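Local coordinates for protein lactate dehydrogenase, adjacent gene encodes predicted malate dehydrogenase (Cryptosporidium parvum, PDB 4ND3) that probably catalyses the NAD-dependent interconversion of (S)-lactate and pyruvate, as an enzyme of the lactate/malate dehydrogenase superfamily, at residues S12-G17 with T231-P236; V76-S81 with R99-V104; I118-P123 with C143-V148. All coordinates share one frame; numbering follows the deposited sequence.

Contact 1 (S12-G17 with T231-P236); sequences SGQIGG and TAYFAP. With NAD (nicotinamide-adenine-dinucleotide), chain C.
Ile15 and Tyr233 bring their CA atoms within 4.8 Å of each other where the first turn of helix 14-26 meets the start of helix 234-248, and no hydrogen bond links the two segments. Side chains make the join instead. Ile15 lays CG1 against Tyr233 CB at 3.4 Å and carries CD1 on to Pro236 CB at 4.0 Å. The same methyl reaches the cofactor, CD1 of Ile15 standing 3.4 Å from NAD C6N. Gln14 bends at its second torsion (chi2 -78°), which folds the amide over one face of the Tyr233 ring. There Gln14 NE2 lies 3.6 Å above the ring plane, displaced toward the rim and nearest Tyr233 CZ. Amide and ring planes are only 23° apart, the evidence for a stacked amide-aromatic contact, while Phe234 CD1 touches the opposite ring face. Segment 12-17 is part of the glycine-rich turn of a Rossmann fold, consistent with the GxGxxG pattern to which Gly13 and Gly16 belong. Its amides grip the diphosphate: Gln14 N donates to NAD O1A at 2.9 Å in a nearly straight bond (174°), and Ile15 N donates to NAD O2N at 3.0 Å. One bond thus goes to each phosphate, and with Gly13 as N-cap the helix start would be expected to favour their negative charge. From the other segment, Pro236 CG comes 3.6 Å from NAD C5N. At the start of helix 234-248, the carboxylate of Asp47 of the second subunit accepts hydrogen bonds from the backbone N atoms of Tyr233, Phe234 and Ala235.

Contact 2 (V76-S81 with R99-V104); sequences VIITAS and RILDSV. With NAD (nicotinamide-adenine-dinucleotide), chain C.
Ile78, Ile100 and Val104 lose the most surface where the end of strand 75-78 meets helix 94-111, and no hydrogen bond crosses between the segments. Ile78 and Val104 reach toward each other tip to tip, with Ile78 CD1 3.9 Å from Val104 CG1. The other branch of Ile78 goes to a different partner: CG2, anti to the backbone N, meets Leu101 CD1 at 3.9 Å. One isoleucine therefore spans two positions of the helix, one methyl for each. Ile100, one turn before Val104, works against the loop that follows the strand. Its CG2 packs on Ala80 CB at 3.6 Å, and its CD1 lies 3.6 Å from the carbonyl carbon C of Ser81. The same side chain also floors the adenine, since Ile100 CG2 is 3.6 Å from NAD N6A and Ala80 CB is 3.5 Å from NAD N3A, both methyls lying under the same face of the base. The side chain of Ser81 serves the cofactor: with OG anti to the backbone N (chi1 175°), it hydrogen-bonds NAD O3D at 3.0 Å, and Asn97 is a second partner of that hydroxyl. Strand and helix are the first two elements of a beta-alpha-beta unit completed by strand 116-119. Strand 75-78 lies between strands 6-10 and 116-119 in the parallel sheet, while Phe131 of helix 124-135 touches both Ile78 and Val104, and Met127 of that helix touches Leu101.

Contact 3 (I118-P123 with C143-V148); sequences ICITNP and CGMAGV. With NAD (nicotinamide-adenine-dinucleotide), chain C; 2OP ((2S)-2-hydroxypropanoic acid), chain D.
Cys119 joins the two strands in parallel register, its N donating to Cys143 O at 2.8 Å and its O accepting from Met145 N at 2.8 Å. Beyond this ladder, the side chain of Met145 runs from the sheet to the nicotinamide. Its CB packs on Ile118 CG2 at 4.0 Å. The first torsion sets CG anti to the backbone N (chi1 -173°), the bend at chi2 puts SD over one face of the NAD carboxamide, and the bend at chi3 brings CE over that same face. There CE lies 3.4 Å from NAD O7N and also touches Ile120 CG2, which itself meets the nicotinamide ring at NAD C2N. This is the carboxyl edge of a Rossmann sheet, the usual seat of the cofactor. In the loop after strand 116-119, Asn122 ND2 donates both to NAD O2D and, at 2.8 Å, to the hydroxyl OHN of the bound lactate, whose other hydrogen-bond partners include His177, the predicted proton acceptor. NAD N7N gives hydrogen bonds to Ile120 O (3.1 Å, 177°) and Met145 O (2.8 Å); two carbonyl acceptors on one amide nitrogen distinguish it from O7N and imply that the rotation of the carboxamide is fixed.

How the contacts relate
From the N terminus, the chain passes strand 6-10 and enters the glycine-rich turn, the first half of contact 1; its partner, 231-236, comes after 213 intervening residues. Contacts 2 and 3 both fall within that long excursion, one after the other and without crossing. In contact 2, 17 residues lie between segments 76-81 and 99-104; in contact 3, 19 residues, with helix 124-135 among them, lie between 118-123 and 143-148. The two meet in the sheet, where Val76 O faces Ile118 N, probably as a hydrogen bond. Contact 1 ties the nucleotide-binding part to the C-terminal part, and all three touch one NAD.

Contact 1 (S12-G17 with T231-P236)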
loop_
_atom_site.group_PDB
_atom_site.type_symbol
_atom_site.label_atom_id
_atom_site.label_comp_id
_atom_site.label_asym_id
_atom_site.label_seq_id
_atom_site.Cartn_x
_atom_site.Cartn_y
_atom_site.Cartn_z
ATOM N N SER A 12 -1.816 25.275 8.419
ATOM C CA SER A 12 -1.828 24.000 9.118
ATOM C C SER A 12 -3.105 23.842 9.924
ATOM O O SER A 12 -3.096 23.317 11.034
ATOM C CB SER A 12 -0.595 23.896 10.011
ATOM O OG SER A 12 0.578 24.113 9.240
ATOM N N GLY A 13 -4.215 24.288 9.343
ATOM C CA GLY A 13 -5.527 24.076 9.936
ATOM C C GLY A 13 -6.051 22.691 9.618
ATOM O O GLY A 13 -5.283 21.737 9.505
ATOM N N GLN A 14 -7.365 22.589 9.449
ATOM C CA GLN A 14 -8.034 21.293 9.299
ATOM C C GLN A 14 -7.507 20.495 8.110
ATOM O O GLN A 14 -7.138 19.334 8.252
ATOM C CB GLN A 14 -9.549 21.483 9.175
ATOM C CG GLN A 14 -10.214 22.033 10.429
ATOM C CD GLN A 14 -10.405 20.985 11.515
ATOM O OE1 GLN A 14 -9.441 20.532 12.137
ATOM N NE2 GLN A 14 -11.653 20.602 11.755
ATOM N N ILE A 15 -7.450 21.130 6.944
ATOM C CA ILE A 15 -6.991 20.454 5.731
ATOM C C ILE A 15 -5.482 20.242 5.741
ATOM O O ILE A 15 -5.008 19.153 5.432
ATOM C CB ILE A 15 -7.391 21.235 4.462
ATOM C CG1 ILE A 15 -8.912 21.276 4.327
ATOM C CG2 ILE A 15 -6.775 20.599 3.223
ATOM C CD1 ILE A 15 -9.409 22.343 3.378
ATOM N N GLY A 16 -4.735 21.289 6.089
ATOM C CA GLY A 16 -3.279 21.222 6.130
ATOM C C GLY A 16 -2.726 20.068 6.942
ATOM O O GLY A 16 -1.792 19.383 6.508
ATOM N N GLY A 17 -3.308 19.847 8.117
ATOM C CA GLY A 17 -2.856 18.794 9.016
ATOM C C GLY A 17 -3.094 17.409 8.447
ATOM O O GLY A 17 -2.228 16.537 8.541
ATOM N N THR A 231 -15.881 23.768 7.236
ATOM C CA THR A 231 -16.203 23.102 5.977
ATOM C C THR A 231 -15.413 21.795 5.843
ATOM O O THR A 231 -14.568 21.481 6.685
ATOM C CB THR A 231 -15.914 24.035 4.783
ATOM O OG1 THR A 231 -14.719 24.778 5.035
ATOM C CG2 THR A 231 -17.063 25.018 4.574
ATOM N N ALA A 232 -15.695 21.041 4.782
ATOM C CA ALA A 232 -15.058 19.741 4.526
ATOM C C ALA A 232 -13.534 19.822 4.534
ATOM O O ALA A 232 -12.953 20.817 4.097
ATOM C CB ALA A 232 -15.531 19.182 3.190
ATOM N N TYR A 233 -12.887 18.768 5.019
ATOM C CA TYR A 233 -11.424 18.763 5.081
ATOM C C TYR A 233 -10.736 17.408 4.871
ATOM O O TYR A 233 -9.594 17.375 4.433
ATOM C CB TYR A 233 -10.949 19.434 6.384
ATOM C CG TYR A 233 -11.416 18.757 7.651
ATOM C CD1 TYR A 233 -10.544 17.989 8.402
ATOM C CD2 TYR A 233 -12.720 18.900 8.109
ATOM C CE1 TYR A 233 -10.950 17.367 9.569
ATOM C CE2 TYR A 233 -13.139 18.284 9.282
ATOM C CZ TYR A 233 -12.249 17.517 10.005
ATOM O OH TYR A 233 -12.650 16.900 11.166
ATOM N N PHE A 234 -11.419 16.298 5.135
ATOM C CA PHE A 234 -10.853 14.972 4.837
ATOM C C PHE A 234 -10.645 14.732 3.332
ATOM O O PHE A 234 -9.558 14.342 2.907
ATOM C CB PHE A 234 -11.731 13.858 5.417
ATOM C CG PHE A 234 -11.689 13.764 6.918
ATOM C CD1 PHE A 234 -12.801 14.087 7.682
ATOM C CD2 PHE A 234 -10.534 13.347 7.566
ATOM C CE1 PHE A 234 -12.765 13.992 9.066
ATOM C CE2 PHE A 234 -10.487 13.259 8.950
ATOM C CZ PHE A 234 -11.604 13.583 9.702
ATOM N N ALA A 235 -11.684 14.965 2.531
ATOM C CA ALA A 235 -11.594 14.750 1.076
ATOM C C ALA A 235 -10.766 15.815 0.348
ATOM O O ALA A 235 -9.990 15.479 -0.537
ATOM C CB ALA A 235 -12.984 14.624 0.458
ATOM N N PRO A 236 -10.922 17.101 0.709
ATOM C CA PRO A 236 -10.054 18.111 0.092
ATOM C C PRO A 236 -8.562 17.824 0.281
ATOM O O PRO A 236 -7.775 18.039 -0.643
ATOM C CB PRO A 236 -10.454 19.406 0.808
ATOM C CG PRO A 236 -11.852 19.174 1.257
ATOM C CD PRO A 236 -11.945 17.714 1.577
HETATM P PA NAD C . -8.822 26.252 8.818
HETATM O O1A NAD C . -8.947 24.964 9.578
HETATM O O2A NAD C . -9.434 27.503 9.378
HETATM O O5B NAD C . -7.274 26.505 8.535
HETATM C C5B NAD C . -6.790 27.707 7.950
HETATM C C4B NAD C . -5.390 27.927 8.500
HETATM O O4B NAD C . -4.759 29.003 7.812
HETATM C C3B NAD C . -5.382 28.288 9.984
HETATM O O3B NAD C . -4.642 27.324 10.738
HETATM C C2B NAD C . -4.716 29.652 10.049
HETATM O O2B NAD C . -3.866 29.831 11.182
HETATM C C1B NAD C . -3.927 29.683 8.754
HETATM N N9A NAD C . -3.584 31.049 8.303
HETATM C C8A NAD C . -4.323 32.170 8.431
HETATM N N7A NAD C . -3.670 33.227 7.893
HETATM C C5A NAD C . -2.497 32.790 7.416
HETATM C C6A NAD C . -1.339 33.389 6.726
HETATM N N6A NAD C . -1.306 34.713 6.435
HETATM N N1A NAD C . -0.320 32.563 6.397
HETATM C C2A NAD C . -0.335 31.244 6.679
HETATM N N3A NAD C . -1.358 30.640 7.304
HETATM C C4A NAD C . -2.447 31.349 7.687
HETATM O O3 NAD C . -9.367 26.119 7.294
HETATM P PN NAD C . -9.544 24.726 6.492
HETATM O O1N NAD C . -10.788 24.039 6.984
HETATM O O2N NAD C . -8.250 23.959 6.485
HETATM O O5D NAD C . -9.786 25.292 5.012
HETATM C C5D NAD C . -8.746 26.020 4.371
HETATM C C4D NAD C . -9.281 26.691 3.113
HETATM O O4D NAD C . -9.613 25.689 2.144
HETATM C C3D NAD C . -10.554 27.495 3.352
HETATM O O3D NAD C . -10.458 28.732 2.647
HETATM C C2D NAD C . -11.663 26.632 2.769
HETATM O O2D NAD C . -12.798 27.376 2.310
HETATM C C1D NAD C . -10.921 25.961 1.628
HETATM N N1N NAD C . -11.497 24.726 1.089
HETATM C C2N NAD C . -11.344 24.538 -0.230
HETATM C C3N NAD C . -11.830 23.403 -0.868
HETATM C C7N NAD C . -11.647 23.218 -2.351
HETATM O O7N NAD C . -12.318 22.368 -2.913
HETATM N N7N NAD C . -10.768 23.950 -3.044
HETATM C C4N NAD C . -12.481 22.443 -0.102
HETATM C C5N NAD C . -12.625 22.647 1.267
HETATM C C6N NAD C . -12.121 23.808 1.846
#

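Contact 2 (V76-S81 with R99-V104)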
loop_
_atom_site.group_PDB
_atom_site.type_symbol
_atom_site.label_atom_id
_atom_site.label_comp_id
_atom_site.label_asym_id
_atom_site.label_seq_id
_atom_site.Cartn_x
_atom_site.Cartn_y
_atom_site.Cartn_z
ATOM N N VAL A 76 4.147 23.115 -3.314
ATOM C CA VAL A 76 3.594 23.997 -2.300
ATOM C C VAL A 76 2.082 23.888 -2.367
ATOM O O VAL A 76 1.492 24.122 -3.421
ATOM C CB VAL A 76 4.025 25.461 -2.523
ATOM C CG1 VAL A 76 3.323 26.388 -1.536
ATOM C CG2 VAL A 76 5.534 25.586 -2.394
ATOM N N ILE A 77 1.466 23.507 -1.251
ATOM C CA ILE A 77 0.017 23.419 -1.158
ATOM C C ILE A 77 -0.487 24.520 -0.226
ATOM O O ILE A 77 -0.131 24.550 0.954
ATOM C CB ILE A 77 -0.442 22.036 -0.655
ATOM C CG1 ILE A 77 0.189 20.921 -1.496
ATOM C CG2 ILE A 77 -1.953 21.932 -0.728
ATOM C CD1 ILE A 77 -0.122 19.520 -1.010
ATOM N N ILE A 78 -1.318 25.416 -0.761
ATOM C CA ILE A 78 -1.800 26.587 -0.020
ATOM C C ILE A 78 -3.207 26.372 0.533
ATOM O O ILE A 78 -4.180 26.354 -0.222
ATOM C CB ILE A 78 -1.816 27.851 -0.909
ATOM C CG1 ILE A 78 -0.455 28.058 -1.575
ATOM C CG2 ILE A 78 -2.202 29.075 -0.086
ATOM C CD1 ILE A 78 -0.448 29.141 -2.632
ATOM N N THR A 79 -3.307 26.222 1.852
ATOM C CA THR A 79 -4.597 26.076 2.526
ATOM C C THR A 79 -4.951 27.305 3.380
ATOM O O THR A 79 -6.025 27.358 3.978
ATOM C CB THR A 79 -4.609 24.830 3.435
ATOM O OG1 THR A 79 -3.981 25.129 4.686
ATOM C CG2 THR A 79 -3.887 23.663 2.775
ATOM N N ALA A 80 -4.054 28.288 3.412
ATOM C CA ALA A 80 -4.162 29.435 4.319
ATOM C C ALA A 80 -5.427 30.241 4.069
ATOM O O ALA A 80 -5.737 30.574 2.932
ATOM C CB ALA A 80 -2.936 30.326 4.176
ATOM N N SER A 81 -6.144 30.559 5.143
ATOM C CA SER A 81 -7.435 31.223 5.043
ATOM C C SER A 81 -7.815 31.951 6.332
ATOM O O SER A 81 -7.372 31.577 7.420
ATOM C CB SER A 81 -8.516 30.190 4.713
ATOM O OG SER A 81 -9.805 30.775 4.716
ATOM N N ARG A 99 -5.573 38.803 0.314
ATOM C CA ARG A 99 -4.474 39.463 1.027
ATOM C C ARG A 99 -3.517 38.441 1.636
ATOM O O ARG A 99 -2.311 38.648 1.636
ATOM C CB ARG A 99 -5.004 40.404 2.115
ATOM C CG ARG A 99 -5.907 41.513 1.591
ATOM C CD ARG A 99 -5.141 42.616 0.874
ATOM N NE ARG A 99 -5.018 43.815 1.704
ATOM C CZ ARG A 99 -3.960 44.148 2.449
ATOM N NH1 ARG A 99 -2.873 43.381 2.495
ATOM N NH2 ARG A 99 -3.992 45.272 3.159
ATOM N N ILE A 100 -4.051 37.335 2.144
ATOM C CA ILE A 100 -3.206 36.242 2.623
ATOM C C ILE A 100 -2.313 35.731 1.497
ATOM O O ILE A 100 -1.105 35.591 1.677
ATOM C CB ILE A 100 -4.034 35.081 3.207
ATOM C CG1 ILE A 100 -4.666 35.511 4.531
ATOM C CG2 ILE A 100 -3.164 33.849 3.426
ATOM C CD1 ILE A 100 -5.684 34.535 5.081
ATOM N N LEU A 101 -2.904 35.469 0.333
ATOM C CA LEU A 101 -2.147 34.939 -0.809
ATOM C C LEU A 101 -1.080 35.898 -1.338
ATOM O O LEU A 101 -0.078 35.451 -1.897
ATOM C CB LEU A 101 -3.084 34.502 -1.946
ATOM C CG LEU A 101 -3.440 33.011 -1.957
ATOM C CD1 LEU A 101 -3.986 32.542 -0.617
ATOM C CD2 LEU A 101 -4.441 32.723 -3.060
ATOM N N ASP A 102 -1.288 37.203 -1.163
ATOM C CA ASP A 102 -0.237 38.186 -1.453
ATOM C C ASP A 102 1.005 37.852 -0.634
ATOM O O ASP A 102 2.107 37.802 -1.166
ATOM C CB ASP A 102 -0.687 39.621 -1.127
ATOM C CG ASP A 102 -1.782 40.124 -2.051
ATOM O OD1 ASP A 102 -2.590 40.971 -1.615
ATOM O OD2 ASP A 102 -1.841 39.673 -3.213
ATOM N N SER A 103 0.807 37.607 0.659
ATOM C CA SER A 103 1.903 37.257 1.560
ATOM C C SER A 103 2.531 35.910 1.187
ATOM O O SER A 103 3.755 35.776 1.150
ATOM C CB SER A 103 1.407 37.227 3.007
ATOM O OG SER A 103 2.476 37.010 3.909
ATOM N N VAL A 104 1.691 34.919 0.892
ATOM C CA VAL A 104 2.183 33.592 0.524
ATOM C C VAL A 104 2.998 33.652 -0.765
ATOM O O VAL A 104 4.028 32.990 -0.884
ATOM C CB VAL A 104 1.037 32.569 0.377
ATOM C CG1 VAL A 104 1.577 31.215 -0.058
ATOM C CG2 VAL A 104 0.280 32.419 1.689
HETATM P PA NAD C . -8.822 26.252 8.818
HETATM O O1A NAD C . -8.947 24.964 9.578
HETATM O O2A NAD C . -9.434 27.503 9.378
HETATM O O5B NAD C . -7.274 26.505 8.535
HETATM C C5B NAD C . -6.790 27.707 7.950
HETATM C C4B NAD C . -5.390 27.927 8.500
HETATM O O4B NAD C . -4.759 29.003 7.812
HETATM C C3B NAD C . -5.382 28.288 9.984
HETATM O O3B NAD C . -4.642 27.324 10.738
HETATM C C2B NAD C . -4.716 29.652 10.049
HETATM O O2B NAD C . -3.866 29.831 11.182
HETATM C C1B NAD C . -3.927 29.683 8.754
HETATM N N9A NAD C . -3.584 31.049 8.303
HETATM C C8A NAD C . -4.323 32.170 8.431
HETATM N N7A NAD C . -3.670 33.227 7.893
HETATM C C5A NAD C . -2.497 32.790 7.416
HETATM C C6A NAD C . -1.339 33.389 6.726
HETATM N N6A NAD C . -1.306 34.713 6.435
HETATM N N1A NAD C . -0.320 32.563 6.397
HETATM C C2A NAD C . -0.335 31.244 6.679
HETATM N N3A NAD C . -1.358 30.640 7.304
HETATM C C4A NAD C . -2.447 31.349 7.687
HETATM O O3 NAD C . -9.367 26.119 7.294
HETATM P PN NAD C . -9.544 24.726 6.492
HETATM O O1N NAD C . -10.788 24.039 6.984
HETATM O O2N NAD C . -8.250 23.959 6.485
HETATM O O5D NAD C . -9.786 25.292 5.012
HETATM C C5D NAD C . -8.746 26.020 4.371
HETATM C C4D NAD C . -9.281 26.691 3.113
HETATM O O4D NAD C . -9.613 25.689 2.144
HETATM C C3D NAD C . -10.554 27.495 3.352
HETATM O O3D NAD C . -10.458 28.732 2.647
HETATM C C2D NAD C . -11.663 26.632 2.769
HETATM O O2D NAD C . -12.798 27.376 2.310
HETATM C C1D NAD C . -10.921 25.961 1.628
HETATM N N1N NAD C . -11.497 24.726 1.089
HETATM C C2N NAD C . -11.344 24.538 -0.230
HETATM C C3N NAD C . -11.830 23.403 -0.868
HETATM C C7N NAD C . -11.647 23.218 -2.351
HETATM O O7N NAD C . -12.318 22.368 -2.913
HETATM N N7N NAD C . -10.768 23.950 -3.044
HETATM C C4N NAD C . -12.481 22.443 -0.102
HETATM C C5N NAD C . -12.625 22.647 1.267
HETATM C C6N NAD C . -12.121 23.808 1.846
#

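Contact 3 (I118-P123 with C143-V148)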
loop_
_atom_site.group_PDB
_atom_site.type_symbol
_atom_site.label_atom_id
_atom_site.label_comp_id
_atom_site.label_asym_id
_atom_site.label_seq_id
_atom_site.Cartn_x
_atom_site.Cartn_y
_atom_site.Cartn_z
ATOM N N ILE A 118 -0.164 24.162 -5.696
ATOM C CA ILE A 118 -1.560 23.742 -5.687
ATOM C C ILE A 118 -2.336 24.585 -4.679
ATOM O O ILE A 118 -2.172 24.420 -3.466
ATOM C CB ILE A 118 -1.709 22.254 -5.305
ATOM C CG1 ILE A 118 -0.940 21.359 -6.283
ATOM C CG2 ILE A 118 -3.178 21.861 -5.274
ATOM C CD1 ILE A 118 -0.651 19.972 -5.739
ATOM N N CYS A 119 -3.186 25.478 -5.182
ATOM C CA CYS A 119 -4.021 26.302 -4.325
ATOM C C CYS A 119 -5.290 25.557 -3.900
ATOM O O CYS A 119 -5.910 24.863 -4.704
ATOM C CB CYS A 119 -4.381 27.605 -5.035
ATOM S SG CYS A 119 -5.120 28.839 -3.943
ATOM N N ILE A 120 -5.648 25.686 -2.624
ATOM C CA ILE A 120 -6.897 25.136 -2.083
ATOM C C ILE A 120 -7.800 26.252 -1.555
ATOM O O ILE A 120 -9.022 26.184 -1.689
ATOM C CB ILE A 120 -6.614 24.111 -0.966
ATOM C CG1 ILE A 120 -5.746 22.980 -1.526
ATOM C CG2 ILE A 120 -7.917 23.579 -0.376
ATOM C CD1 ILE A 120 -5.431 21.877 -0.545
ATOM N N THR A 121 -7.187 27.269 -0.953
ATOM C CA THR A 121 -7.874 28.450 -0.430
ATOM C C THR A 121 -9.038 28.940 -1.308
ATOM O O THR A 121 -8.867 29.170 -2.507
ATOM C CB THR A 121 -6.856 29.599 -0.259
ATOM O OG1 THR A 121 -5.768 29.151 0.561
ATOM C CG2 THR A 121 -7.504 30.824 0.370
ATOM N N ASN A 122 -10.212 29.095 -0.698
ATOM C CA ASN A 122 -11.400 29.621 -1.391
ATOM C C ASN A 122 -11.439 31.152 -1.388
ATOM O O ASN A 122 -10.828 31.778 -0.509
ATOM C CB ASN A 122 -12.682 29.083 -0.748
ATOM C CG ASN A 122 -13.145 27.780 -1.368
ATOM O OD1 ASN A 122 -13.054 27.592 -2.581
ATOM N ND2 ASN A 122 -13.657 26.878 -0.540
ATOM N N PRO A 123 -12.141 31.767 -2.366
ATOM C CA PRO A 123 -12.843 31.158 -3.505
ATOM C C PRO A 123 -11.854 30.686 -4.566
ATOM O O PRO A 123 -11.194 31.499 -5.217
ATOM C CB PRO A 123 -13.716 32.300 -4.037
ATOM C CG PRO A 123 -12.995 33.542 -3.645
ATOM C CD PRO A 123 -12.290 33.235 -2.354
ATOM N N CYS A 143 -1.888 25.847 -10.089
ATOM C CA CYS A 143 -3.246 25.367 -10.331
ATOM C C CYS A 143 -4.028 25.302 -9.024
ATOM O O CYS A 143 -3.476 25.552 -7.956
ATOM C CB CYS A 143 -3.218 23.995 -11.013
ATOM S SG CYS A 143 -2.552 22.659 -9.992
ATOM N N GLY A 144 -5.314 24.983 -9.117
ATOM C CA GLY A 144 -6.173 24.899 -7.944
ATOM C C GLY A 144 -6.830 23.543 -7.801
ATOM O O GLY A 144 -7.332 22.991 -8.778
ATOM N N MET A 145 -6.831 23.005 -6.583
ATOM C CA MET A 145 -7.584 21.789 -6.295
ATOM C C MET A 145 -9.057 22.144 -6.164
ATOM O O MET A 145 -9.430 22.969 -5.325
ATOM C CB MET A 145 -7.103 21.122 -5.000
ATOM C CG MET A 145 -7.725 19.756 -4.728
ATOM S SD MET A 145 -9.480 19.773 -4.313
ATOM C CE MET A 145 -9.425 20.504 -2.680
ATOM N N ALA A 146 -9.889 21.510 -6.987
ATOM C CA ALA A 146 -11.337 21.637 -6.864
ATOM C C ALA A 146 -12.062 20.516 -7.597
ATOM O O ALA A 146 -12.910 19.838 -7.020
ATOM C CB ALA A 146 -11.798 22.986 -7.386
ATOM N N GLY A 147 -11.727 20.340 -8.872
ATOM C CA GLY A 147 -12.357 19.330 -9.723
ATOM C C GLY A 147 -12.291 17.912 -9.183
ATOM O O GLY A 147 -13.256 17.157 -9.305
ATOM N N VAL A 148 -11.158 17.545 -8.584
ATOM C CA VAL A 148 -11.010 16.213 -7.991
ATOM C C VAL A 148 -12.030 16.029 -6.871
ATOM O O VAL A 148 -12.668 14.981 -6.777
ATOM C CB VAL A 148 -9.573 15.954 -7.478
ATOM C CG1 VAL A 148 -9.494 14.628 -6.731
ATOM C CG2 VAL A 148 -8.592 15.946 -8.637
HETATM P PA NAD C . -8.822 26.252 8.818
HETATM O O1A NAD C . -8.947 24.964 9.578
HETATM O O2A NAD C . -9.434 27.503 9.378
HETATM O O5B NAD C . -7.274 26.505 8.535
HETATM C C5B NAD C . -6.790 27.707 7.950
HETATM C C4B NAD C . -5.390 27.927 8.500
HETATM O O4B NAD C . -4.759 29.003 7.812
HETATM C C3B NAD C . -5.382 28.288 9.984
HETATM O O3B NAD C . -4.642 27.324 10.738
HETATM C C2B NAD C . -4.716 29.652 10.049
HETATM O O2B NAD C . -3.866 29.831 11.182
HETATM C C1B NAD C . -3.927 29.683 8.754
HETATM N N9A NAD C . -3.584 31.049 8.303
HETATM C C8A NAD C . -4.323 32.170 8.431
HETATM N N7A NAD C . -3.670 33.227 7.893
HETATM C C5A NAD C . -2.497 32.790 7.416
HETATM C C6A NAD C . -1.339 33.389 6.726
HETATM N N6A NAD C . -1.306 34.713 6.435
HETATM N N1A NAD C . -0.320 32.563 6.397
HETATM C C2A NAD C . -0.335 31.244 6.679
HETATM N N3A NAD C . -1.358 30.640 7.304
HETATM C C4A NAD C . -2.447 31.349 7.687
HETATM O O3 NAD C . -9.367 26.119 7.294
HETATM P PN NAD C . -9.544 24.726 6.492
HETATM O O1N NAD C . -10.788 24.039 6.984
HETATM O O2N NAD C . -8.250 23.959 6.485
HETATM O O5D NAD C . -9.786 25.292 5.012
HETATM C C5D NAD C . -8.746 26.020 4.371
HETATM C C4D NAD C . -9.281 26.691 3.113
HETATM O O4D NAD C . -9.613 25.689 2.144
HETATM C C3D NAD C . -10.554 27.495 3.352
HETATM O O3D NAD C . -10.458 28.732 2.647
HETATM C C2D NAD C . -11.663 26.632 2.769
HETATM O O2D NAD C . -12.798 27.376 2.310
HETATM C C1D NAD C . -10.921 25.961 1.628
HETATM N N1N NAD C . -11.497 24.726 1.089
HETATM C C2N NAD C . -11.344 24.538 -0.230
HETATM C C3N NAD C . -11.830 23.403 -0.868
HETATM C C7N NAD C . -11.647 23.218 -2.351
HETATM O O7N NAD C . -12.318 22.368 -2.913
HETATM N N7N NAD C . -10.768 23.950 -3.044
HETATM C C4N NAD C . -12.481 22.443 -0.102
HETATM C C5N NAD C . -12.625 22.647 1.267
HETATM C C6N NAD C . -12.121 23.808 1.846
HETATM C C 2OP D . -16.159 22.500 -0.370
HETATM O O 2OP D . -16.376 22.334 -1.584
HETATM C CB 2OP D . -16.601 24.735 0.622
HETATM O OHN 2OP D . -14.883 24.389 -1.049
HETATM C CA 2OP D . -15.545 23.790 0.070
HETATM O OXT 2OP D . -16.429 21.636 0.491
#